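SnoK (Streptomyces nogalater, PDB 5EPA) catalyses carbocycle formation in nogalamycin biosynthesis as a non-heme iron enzyme dependent on 2-oxoglutarate. Local coordinates at residues M182-F185 / A186-R189; S26-A29 / V30-Y33; D193-P196 / D197-W200. All coordinates share one frame; numbering follows the deposited sequence.

All three contacts are local and lie near the protein surface, each with a single buried residue: Met-182 in interaction 1, Tyr-33 in interaction 2 and Trp-195 in interaction 3. Interactions 1 and 3 belong to the same long excursion between strands 164-166 and 204-206; interaction 1 precedes helix 191-194, interaction 3 takes in its last residues, and they meet where Arg-189 CB packs on Val-194 CG2 at 3.7 Å. Interaction 2 sits apart, on the N-terminal helix 27-36, its centre about 34 Å from that of interaction 1. Chemistry follows shape: a carboxylate and a guanidinium brace the irregular loop 182-189, a serine cap and regular backbone bonds start the helix, and a backbone bond closes the turn 195-198, against which aromatic and proline rings pack.

Interaction 1 of 3, residues M182-F185 / A186-R189; sequences MTSF and AEFR
Glu-187 N bonds to Ser-184 O at 3.1 Å and Phe-188 N to Phe-185 O at 3.0 Å, two successive bonds spanning three residues that wind the chain into a short 3-10 turn. From this turn the Glu-187 side chain reaches back along the chain. Its CG stands anti to the carbonyl carbon (chi1 -78°) and the rest is extended, which brings OE1 within 3.2 Å of Thr-183 N, the donor meeting the carboxylate from above its plane. The other oxygen, OE2, lies 3.3 Å from Thr-183 CB. Glutamate suits the place because its length lets an acceptor reach past Ser-184. With an alanine at Glu-187, the Thr-183 N-H would probably lose this acceptor, and the chain entering the turn would be freer to move. On the leaving side, Arg-189 NH1 sits between two carbonyls, Ala-186 O at 3.0 Å and Phe-188 O at 2.8 Å, both in the guanidinium plane. Met-182 supplies the apolar side, its SD lying 4.3 Å from Phe-188 CB. Met-182 also makes backbone hydrogen bonds with Thr-137 and Val-251, and Phe-185 rests on Val-251 and Gln-252. The segment 182-189 thus sits against two other loops, in the connection that leads from strand 164-166 to helix 191-194.

Interaction 2 of 3, residues S26-A29 / V30-Y33; sequences SKEA and VRFY
Phe-32 N donates to Glu-28 O at 2.8 Å, the shortest of four consecutive alpha-helical bonds that join 26-29 to 30-33. The others run from Val-30 to Ser-26, Arg-31 to Lys-27 and Tyr-33 to Ala-29, each spanning four residues. Ser-26 is the N-cap. Its OG lies between the backbone N and the carbonyl carbon (chi1 60°), and from there it accepts from Ala-29 N at 3.1 Å, occupying an N-H that has no preceding helical carbonyl to bond. Serine suits this position because its hydroxyl is short enough to turn back onto the chain.

On the outer surface Arg-31 leans back over the preceding turn. A bend at chi3 (52°) brings NH2 to 3.4 Å from Glu-28 CG, while Glu-28 CA lies 3.7 Å above one face of the guanidinium, offset toward its rim. The two charged groups do not form a salt bridge: Glu-28 OE2 stays 4.2 Å from Arg-31 NH2, and the carboxylate and guanidinium planes stand 77° apart. Val-30 packs alongside the backbone, with CG2 3.6 Å from Ser-26 O.

The apolar residues are turned to the fold. Phe-32 meets Tyr-38 edge-to-face and touches Val-39 of strand 38-41, Tyr-33 also rests on Val-39, and both Val-30 and Tyr-33 reach Leu-107 of helix 98-108. The helix is therefore amphipathic. The opposite charges of Glu-28 and Arg-31 would attract only loosely, and a carboxylate in the first turn would probably interact favourably with the positive end of the helix dipole, while the N-cap and backbone bonds fix the helix start.

Interaction 3 of 3, residues D193-P196 / D197-W200; sequences DVWP and DYPW
Asp-197 begins beside the indole of Trp-195, its CB lying 4.0 Å from Trp-195 NE1 and its carboxylate plane inclined 56° to the ring. The acid itself leads away from Trp-195, and OD2 makes a weak hydrogen bond with Gln-201, an apt use of a polar side chain at an exposed bend.

Tyr-198 comes next and makes both the turn's hydrogen bond and the CH-pi contact. Its N donates to Trp-195 O at 2.8 Å, from above the carbonyl plane, and so closes a type I beta turn over Trp-195 to Tyr-198, with Pro-196 in the second position, where its fixed phi fits well. The turn lets the chain leave helix 191-194 and head toward strand 204-206, an outermost strand of the four-stranded sheet in this cupin-like fold of the phytanoyl-CoA dioxygenase family. It also lays Tyr-198 CA over one face of the indole, 4.2 Å from the centroid of the six-membered ring. Beside it, Tyr-198 CB is 3.7 Å from Trp-195 CE3, and the two side chains cross at about a right angle. Trp-195 CG is anti to its own N (chi1 -172°), which turns one face of the broad indole to the backbone of Tyr-198; the ring is also joined to Arg-173 by a cation-pi interaction.

Pro-199 follows, its CD only 3.1 Å from Pro-196 O; lacking an N-H, it cannot donate a backbone hydrogen bond to that carbonyl. Trp-200 then donates from its N to Asp-197 O at 2.9 Å, continuing the chain as a 3-10 turn, and its indole has Pro-199 CB over the centre of one face.

Interaction 1 of 3, residues M182-F185 / A186-R189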
ATOM      1  N   MET A 182      -4.391  15.805   3.887  1.00 36.64           N
ATOM      2  CA  MET A 182      -4.817  16.768   2.879  1.00 35.49           C
ATOM      3  C   MET A 182      -6.330  16.808   2.736  1.00 33.49           C
ATOM      4  O   MET A 182      -6.942  15.805   2.385  1.00 34.05           O
ATOM      5  CB  MET A 182      -4.191  16.433   1.534  1.00 35.74           C
ATOM      6  CG  MET A 182      -2.705  16.808   1.445  1.00 38.58           C
ATOM      7  SD  MET A 182      -2.039  16.734  -0.224  1.00 37.97           S
ATOM      8  CE  MET A 182      -2.822  15.249  -0.865  1.00 40.77           C
ATOM      9  N   THR A 183      -6.934  17.946   3.011  1.00 32.01           N
ATOM     10  CA  THR A 183      -8.339  18.117   2.757  1.00 32.03           C
ATOM     11  C   THR A 183      -8.586  18.348   1.253  1.00 31.98           C
ATOM     12  O   THR A 183      -9.581  17.885   0.706  1.00 32.20           O
ATOM     13  CB  THR A 183      -8.877  19.275   3.579  1.00 32.90           C
ATOM     14  OG1 THR A 183      -8.718  18.947   4.951  1.00 32.08           O
ATOM     15  CG2 THR A 183     -10.375  19.527   3.302  1.00 33.94           C
ATOM     16  N   SER A 184      -7.688  19.093   0.612  1.00 31.63           N
ATOM     17  CA  SER A 184      -7.709  19.311  -0.828  1.00 30.98           C
ATOM     18  C   SER A 184      -6.299  19.377  -1.366  1.00 30.79           C
ATOM     19  O   SER A 184      -5.356  19.558  -0.590  1.00 31.62           O
ATOM     20  CB  SER A 184      -8.451  20.584  -1.183  1.00 32.23           C
ATOM     21  OG  SER A 184      -7.845  21.731  -0.692  1.00 33.59           O
ATOM     22  N   PHE A 185      -6.140  19.246  -2.686  1.00 29.42           N
ATOM     23  CA  PHE A 185      -4.805  19.138  -3.284  1.00 28.84           C
ATOM     24  C   PHE A 185      -3.970  20.421  -3.207  1.00 29.02           C
ATOM     25  O   PHE A 185      -2.779  20.365  -3.282  1.00 27.78           O
ATOM     26  CB  PHE A 185      -4.865  18.605  -4.721  1.00 28.38           C
ATOM     27  CG  PHE A 185      -5.117  17.129  -4.797  1.00 27.78           C
ATOM     28  CD1 PHE A 185      -4.156  16.240  -4.372  1.00 27.44           C
ATOM     29  CD2 PHE A 185      -6.344  16.608  -5.294  1.00 27.45           C
ATOM     30  CE1 PHE A 185      -4.390  14.854  -4.441  1.00 26.72           C
ATOM     31  CE2 PHE A 185      -6.584  15.242  -5.354  1.00 26.14           C
ATOM     32  CZ  PHE A 185      -5.613  14.367  -4.940  1.00 26.40           C
ATOM     33  N   ALA A 186      -4.605  21.565  -3.003  1.00 30.05           N
ATOM     34  CA  ALA A 186      -3.884  22.789  -2.762  1.00 31.15           C
ATOM     35  C   ALA A 186      -2.964  22.728  -1.518  1.00 31.86           C
ATOM     36  O   ALA A 186      -2.093  23.585  -1.374  1.00 32.37           O
ATOM     37  CB  ALA A 186      -4.847  23.924  -2.583  1.00 31.92           C
ATOM     38  N   GLU A 187      -3.190  21.758  -0.629  1.00 31.50           N
ATOM     39  CA  GLU A 187      -2.394  21.601   0.568  1.00 32.68           C
ATOM     40  C   GLU A 187      -1.077  20.845   0.323  1.00 32.73           C
ATOM     41  O   GLU A 187      -0.272  20.710   1.243  1.00 31.74           O
ATOM     42  CB  GLU A 187      -3.174  20.894   1.663  1.00 33.32           C
ATOM     43  CG  GLU A 187      -4.166  21.796   2.376  1.00 36.52           C
ATOM     44  CD  GLU A 187      -5.119  21.025   3.304  1.00 37.99           C
ATOM     45  OE1 GLU A 187      -4.707  20.055   3.960  1.00 38.39           O
ATOM     46  OE2 GLU A 187      -6.305  21.385   3.371  1.00 41.51           O
ATOM     47  N   PHE A 188      -0.858  20.391  -0.914  1.00 33.10           N
ATOM     48  CA  PHE A 188       0.333  19.695  -1.259  1.00 33.52           C
ATOM     49  C   PHE A 188       1.533  20.566  -0.956  1.00 34.73           C
ATOM     50  O   PHE A 188       1.578  21.754  -1.296  1.00 35.09           O
ATOM     51  CB  PHE A 188       0.344  19.309  -2.729  1.00 34.87           C
ATOM     52  CG  PHE A 188       1.670  18.778  -3.185  1.00 38.53           C
ATOM     53  CD1 PHE A 188       2.029  17.455  -2.927  1.00 38.45           C
ATOM     54  CD2 PHE A 188       2.623  19.638  -3.774  1.00 40.37           C
ATOM     55  CE1 PHE A 188       3.298  16.989  -3.288  1.00 40.29           C
ATOM     56  CE2 PHE A 188       3.883  19.159  -4.155  1.00 41.41           C
ATOM     57  CZ  PHE A 188       4.224  17.839  -3.909  1.00 40.32           C
ATOM     58  N   ARG A 189       2.504  19.943  -0.301  1.00 35.66           N
ATOM     59  CA  ARG A 189       3.827  20.560  -0.035  1.00 37.76           C
ATOM     60  C   ARG A 189       4.964  19.549  -0.375  1.00 35.38           C
ATOM     61  O   ARG A 189       4.804  18.332  -0.185  1.00 31.84           O
ATOM     62  CB  ARG A 189       3.960  20.982   1.429  1.00 40.47           C
ATOM     63  CG  ARG A 189       2.954  22.001   1.996  1.00 43.14           C
ATOM     64  CD  ARG A 189       3.077  23.353   1.322  1.00 47.50           C
ATOM     65  NE  ARG A 189       2.064  24.369   1.775  1.00 52.93           N
ATOM     66  CZ  ARG A 189       0.859  24.578   1.198  1.00 53.17           C
ATOM     67  NH1 ARG A 189       0.470  23.875   0.118  1.00 51.14           N
ATOM     68  NH2 ARG A 189       0.031  25.502   1.693  1.00 53.96           N
TER

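Interaction 2 of 3, residues S26-A29 / V30-Y33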
ATOM      1  N   SER A  26       8.930 -14.556  12.100  1.00 38.09           N
ATOM      2  CA  SER A  26       9.876 -14.412  13.196  1.00 39.51           C
ATOM      3  C   SER A  26       9.633 -13.148  14.001  1.00 39.62           C
ATOM      4  O   SER A  26       9.228 -12.139  13.472  1.00 38.92           O
ATOM      5  CB  SER A  26      11.332 -14.440  12.693  1.00 39.62           C
ATOM      6  OG  SER A  26      11.582 -13.384  11.758  1.00 38.90           O
ATOM      7  N   LYS A  27       9.935 -13.222  15.279  1.00 41.68           N
ATOM      8  CA  LYS A  27      10.033 -12.064  16.126  1.00 43.54           C
ATOM      9  C   LYS A  27      10.960 -10.995  15.585  1.00 41.94           C
ATOM     10  O   LYS A  27      10.718  -9.818  15.777  1.00 42.04           O
ATOM     11  CB  LYS A  27      10.572 -12.527  17.470  1.00 49.16           C
ATOM     12  CG  LYS A  27       9.472 -13.151  18.293  1.00 55.18           C
ATOM     13  CD  LYS A  27       9.914 -13.600  19.669  1.00 62.69           C
ATOM     14  CE  LYS A  27       8.805 -14.459  20.298  1.00 66.77           C
ATOM     15  NZ  LYS A  27       8.479 -15.717  19.543  1.00 66.88           N
ATOM     16  N   GLU A  28      12.007 -11.401  14.901  1.00 40.65           N
ATOM     17  CA  GLU A  28      12.961 -10.464  14.317  1.00 41.44           C
ATOM     18  C   GLU A  28      12.315  -9.651  13.201  1.00 38.14           C
ATOM     19  O   GLU A  28      12.564  -8.450  13.037  1.00 37.95           O
ATOM     20  CB  GLU A  28      14.186 -11.233  13.749  1.00 44.59           C
ATOM     21  CG  GLU A  28      15.093 -11.994  14.759  1.00 47.43           C
ATOM     22  CD  GLU A  28      14.429 -13.196  15.481  1.00 49.24           C
ATOM     23  OE1 GLU A  28      13.636 -13.920  14.833  1.00 48.04           O
ATOM     24  OE2 GLU A  28      14.747 -13.442  16.688  1.00 53.41           O
ATOM     25  N   ALA A  29      11.506 -10.314  12.396  1.00 35.72           N
ATOM     26  CA  ALA A  29      10.791  -9.616  11.339  1.00 34.06           C
ATOM     27  C   ALA A  29       9.800  -8.593  11.895  1.00 32.94           C
ATOM     28  O   ALA A  29       9.674  -7.482  11.374  1.00 32.28           O
ATOM     29  CB  ALA A  29      10.051 -10.606  10.447  1.00 34.09           C
ATOM     30  N   VAL A  30       9.129  -8.948  12.974  1.00 33.03           N
ATOM     31  CA  VAL A  30       8.240  -8.014  13.643  1.00 33.05           C
ATOM     32  C   VAL A  30       9.015  -6.816  14.235  1.00 34.10           C
ATOM     33  O   VAL A  30       8.613  -5.665  14.062  1.00 34.30           O
ATOM     34  CB  VAL A  30       7.480  -8.706  14.781  1.00 33.74           C
ATOM     35  CG1 VAL A  30       6.688  -7.694  15.593  1.00 33.31           C
ATOM     36  CG2 VAL A  30       6.576  -9.786  14.203  1.00 33.78           C
ATOM     37  N   ARG A  31      10.140  -7.085  14.887  1.00 35.43           N
ATOM     38  CA  ARG A  31      10.967  -6.021  15.418  1.00 37.09           C
ATOM     39  C   ARG A  31      11.503  -5.119  14.303  1.00 34.41           C
ATOM     40  O   ARG A  31      11.535  -3.902  14.446  1.00 33.92           O
ATOM     41  CB  ARG A  31      12.089  -6.594  16.286  1.00 41.99           C
ATOM     42  CG  ARG A  31      12.987  -5.549  16.945  1.00 47.96           C
ATOM     43  CD  ARG A  31      14.032  -6.159  17.872  1.00 53.86           C
ATOM     44  NE  ARG A  31      14.850  -7.229  17.251  1.00 62.19           N
ATOM     45  CZ  ARG A  31      14.796  -8.575  17.454  1.00 68.48           C
ATOM     46  NH1 ARG A  31      13.930  -9.173  18.299  1.00 70.15           N
ATOM     47  NH2 ARG A  31      15.650  -9.358  16.774  1.00 69.52           N
ATOM     48  N   PHE A  32      11.911  -5.705  13.189  1.00 31.95           N
ATOM     49  CA  PHE A  32      12.417  -4.921  12.067  1.00 30.24           C
ATOM     50  C   PHE A  32      11.354  -3.967  11.596  1.00 29.57           C
ATOM     51  O   PHE A  32      11.603  -2.786  11.378  1.00 28.97           O
ATOM     52  CB  PHE A  32      12.843  -5.850  10.930  1.00 30.17           C
ATOM     53  CG  PHE A  32      13.539  -5.160   9.778  1.00 29.35           C
ATOM     54  CD1 PHE A  32      12.819  -4.534   8.783  1.00 28.19           C
ATOM     55  CD2 PHE A  32      14.909  -5.158   9.686  1.00 30.74           C
ATOM     56  CE1 PHE A  32      13.439  -3.900   7.723  1.00 28.12           C
ATOM     57  CE2 PHE A  32      15.554  -4.513   8.618  1.00 30.44           C
ATOM     58  CZ  PHE A  32      14.813  -3.914   7.618  1.00 29.32           C
ATOM     59  N   TYR A  33      10.126  -4.485  11.430  1.00 29.15           N
ATOM     60  CA  TYR A  33       8.986  -3.644  11.056  1.00 28.17           C
ATOM     61  C   TYR A  33       8.752  -2.509  12.029  1.00 28.74           C
ATOM     62  O   TYR A  33       8.579  -1.401  11.614  1.00 29.18           O
ATOM     63  CB  TYR A  33       7.694  -4.463  10.930  1.00 27.35           C
ATOM     64  CG  TYR A  33       6.492  -3.580  10.680  1.00 26.02           C
ATOM     65  CD1 TYR A  33       6.277  -3.002   9.425  1.00 24.86           C
ATOM     66  CD2 TYR A  33       5.572  -3.303  11.684  1.00 25.71           C
ATOM     67  CE1 TYR A  33       5.172  -2.206   9.202  1.00 23.71           C
ATOM     68  CE2 TYR A  33       4.499  -2.459  11.450  1.00 24.66           C
ATOM     69  CZ  TYR A  33       4.303  -1.940  10.211  1.00 23.55           C
ATOM     70  OH  TYR A  33       3.249  -1.086   9.965  1.00 23.55           O
TER

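Interaction 3 of 3, residues D193-P196 / D197-W200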
ATOM      1  N   ASP A 193      10.017  20.573   2.398  1.00 36.75           N
ATOM      2  CA  ASP A 193       9.456  21.747   3.132  1.00 38.89           C
ATOM      3  C   ASP A 193       8.744  21.326   4.425  1.00 37.76           C
ATOM      4  O   ASP A 193       8.874  21.958   5.445  1.00 37.99           O
ATOM      5  CB  ASP A 193       8.500  22.534   2.241  1.00 40.28           C
ATOM      6  CG  ASP A 193       9.221  23.254   1.088  1.00 43.25           C
ATOM      7  OD1 ASP A 193      10.345  23.761   1.276  1.00 45.28           O
ATOM      8  OD2 ASP A 193       8.682  23.309  -0.030  1.00 46.29           O
ATOM      9  N   VAL A 194       8.042  20.192   4.351  1.00 36.18           N
ATOM     10  CA  VAL A 194       7.416  19.567   5.511  1.00 34.88           C
ATOM     11  C   VAL A 194       8.442  18.992   6.497  1.00 34.05           C
ATOM     12  O   VAL A 194       8.369  19.226   7.695  1.00 34.96           O
ATOM     13  CB  VAL A 194       6.549  18.395   5.069  1.00 34.64           C
ATOM     14  CG1 VAL A 194       5.955  17.708   6.280  1.00 35.42           C
ATOM     15  CG2 VAL A 194       5.437  18.834   4.116  1.00 34.37           C
ATOM     16  N   TRP A 195       9.387  18.219   5.971  1.00 32.33           N
ATOM     17  CA  TRP A 195      10.430  17.533   6.742  1.00 31.79           C
ATOM     18  C   TRP A 195      11.838  17.970   6.298  1.00 32.32           C
ATOM     19  O   TRP A 195      12.406  17.367   5.425  1.00 31.05           O
ATOM     20  CB  TRP A 195      10.285  16.032   6.528  1.00 30.42           C
ATOM     21  CG  TRP A 195      11.149  15.167   7.374  1.00 30.56           C
ATOM     22  CD1 TRP A 195      11.796  15.515   8.518  1.00 31.79           C
ATOM     23  CD2 TRP A 195      11.449  13.797   7.149  1.00 29.70           C
ATOM     24  NE1 TRP A 195      12.465  14.446   9.024  1.00 31.65           N
ATOM     25  CE2 TRP A 195      12.275  13.375   8.201  1.00 30.15           C
ATOM     26  CE3 TRP A 195      11.105  12.879   6.150  1.00 28.76           C
ATOM     27  CZ2 TRP A 195      12.749  12.077   8.308  1.00 29.69           C
ATOM     28  CZ3 TRP A 195      11.580  11.585   6.249  1.00 28.08           C
ATOM     29  CH2 TRP A 195      12.409  11.202   7.324  1.00 28.69           C
ATOM     30  N   PRO A 196      12.367  19.050   6.872  1.00 33.70           N
ATOM     31  CA  PRO A 196      13.621  19.626   6.348  1.00 35.02           C
ATOM     32  C   PRO A 196      14.781  18.649   6.225  1.00 34.77           C
ATOM     33  O   PRO A 196      15.613  18.788   5.334  1.00 34.85           O
ATOM     34  CB  PRO A 196      13.958  20.703   7.366  1.00 36.46           C
ATOM     35  CG  PRO A 196      12.621  21.129   7.870  1.00 36.26           C
ATOM     36  CD  PRO A 196      11.768  19.894   7.909  1.00 34.51           C
ATOM     37  N   ASP A 197      14.822  17.663   7.092  1.00 34.90           N
ATOM     38  CA  ASP A 197      15.912  16.695   7.072  1.00 36.08           C
ATOM     39  C   ASP A 197      15.720  15.551   6.051  1.00 34.00           C
ATOM     40  O   ASP A 197      16.617  14.716   5.890  1.00 34.74           O
ATOM     41  CB  ASP A 197      16.086  16.128   8.465  1.00 38.38           C
ATOM     42  CG  ASP A 197      17.517  15.757   8.769  1.00 41.90           C
ATOM     43  OD1 ASP A 197      18.414  16.625   8.680  1.00 43.34           O
ATOM     44  OD2 ASP A 197      17.745  14.551   9.071  1.00 45.12           O
ATOM     45  N   TYR A 198      14.577  15.523   5.362  1.00 31.21           N
ATOM     46  CA  TYR A 198      14.290  14.473   4.370  1.00 29.41           C
ATOM     47  C   TYR A 198      15.446  14.193   3.417  1.00 29.70           C
ATOM     48  O   TYR A 198      15.834  13.056   3.244  1.00 29.33           O
ATOM     49  CB  TYR A 198      13.000  14.763   3.553  1.00 27.68           C
ATOM     50  CG  TYR A 198      12.823  13.865   2.337  1.00 25.91           C
ATOM     51  CD1 TYR A 198      12.770  12.488   2.476  1.00 24.94           C
ATOM     52  CD2 TYR A 198      12.747  14.383   1.061  1.00 25.48           C
ATOM     53  CE1 TYR A 198      12.687  11.659   1.374  1.00 24.02           C
ATOM     54  CE2 TYR A 198      12.677  13.561  -0.047  1.00 24.73           C
ATOM     55  CZ  TYR A 198      12.652  12.197   0.112  1.00 24.06           C
ATOM     56  OH  TYR A 198      12.496  11.350  -0.987  1.00 23.78           O
ATOM     57  N   PRO A 199      16.000  15.233   2.804  1.00 30.99           N
ATOM     58  CA  PRO A 199      17.069  14.977   1.842  1.00 31.72           C
ATOM     59  C   PRO A 199      18.356  14.315   2.389  1.00 32.47           C
ATOM     60  O   PRO A 199      19.140  13.814   1.591  1.00 32.75           O
ATOM     61  CB  PRO A 199      17.414  16.389   1.286  1.00 33.19           C
ATOM     62  CG  PRO A 199      16.405  17.336   1.833  1.00 32.75           C
ATOM     63  CD  PRO A 199      15.753  16.670   3.009  1.00 31.92           C
ATOM     64  N   TRP A 200      18.550  14.316   3.702  1.00 32.92           N
ATOM     65  CA  TRP A 200      19.723  13.710   4.341  1.00 33.98           C
ATOM     66  C   TRP A 200      19.430  12.344   4.953  1.00 32.95           C
ATOM     67  O   TRP A 200      20.303  11.716   5.560  1.00 32.81           O
ATOM     68  CB  TRP A 200      20.284  14.676   5.389  1.00 35.92           C
ATOM     69  CG  TRP A 200      20.381  16.026   4.802  1.00 37.43           C
ATOM     70  CD1 TRP A 200      19.707  17.137   5.191  1.00 38.20           C
ATOM     71  CD2 TRP A 200      21.119  16.393   3.640  1.00 39.31           C
ATOM     72  NE1 TRP A 200      19.957  18.159   4.343  1.00 39.86           N
ATOM     73  CE2 TRP A 200      20.836  17.740   3.382  1.00 40.65           C
ATOM     74  CE3 TRP A 200      22.001  15.713   2.786  1.00 40.25           C
ATOM     75  CZ2 TRP A 200      21.429  18.446   2.319  1.00 42.42           C
ATOM     76  CZ3 TRP A 200      22.564  16.395   1.721  1.00 41.66           C
ATOM     77  CH2 TRP A 200      22.290  17.756   1.503  1.00 42.71           C
TER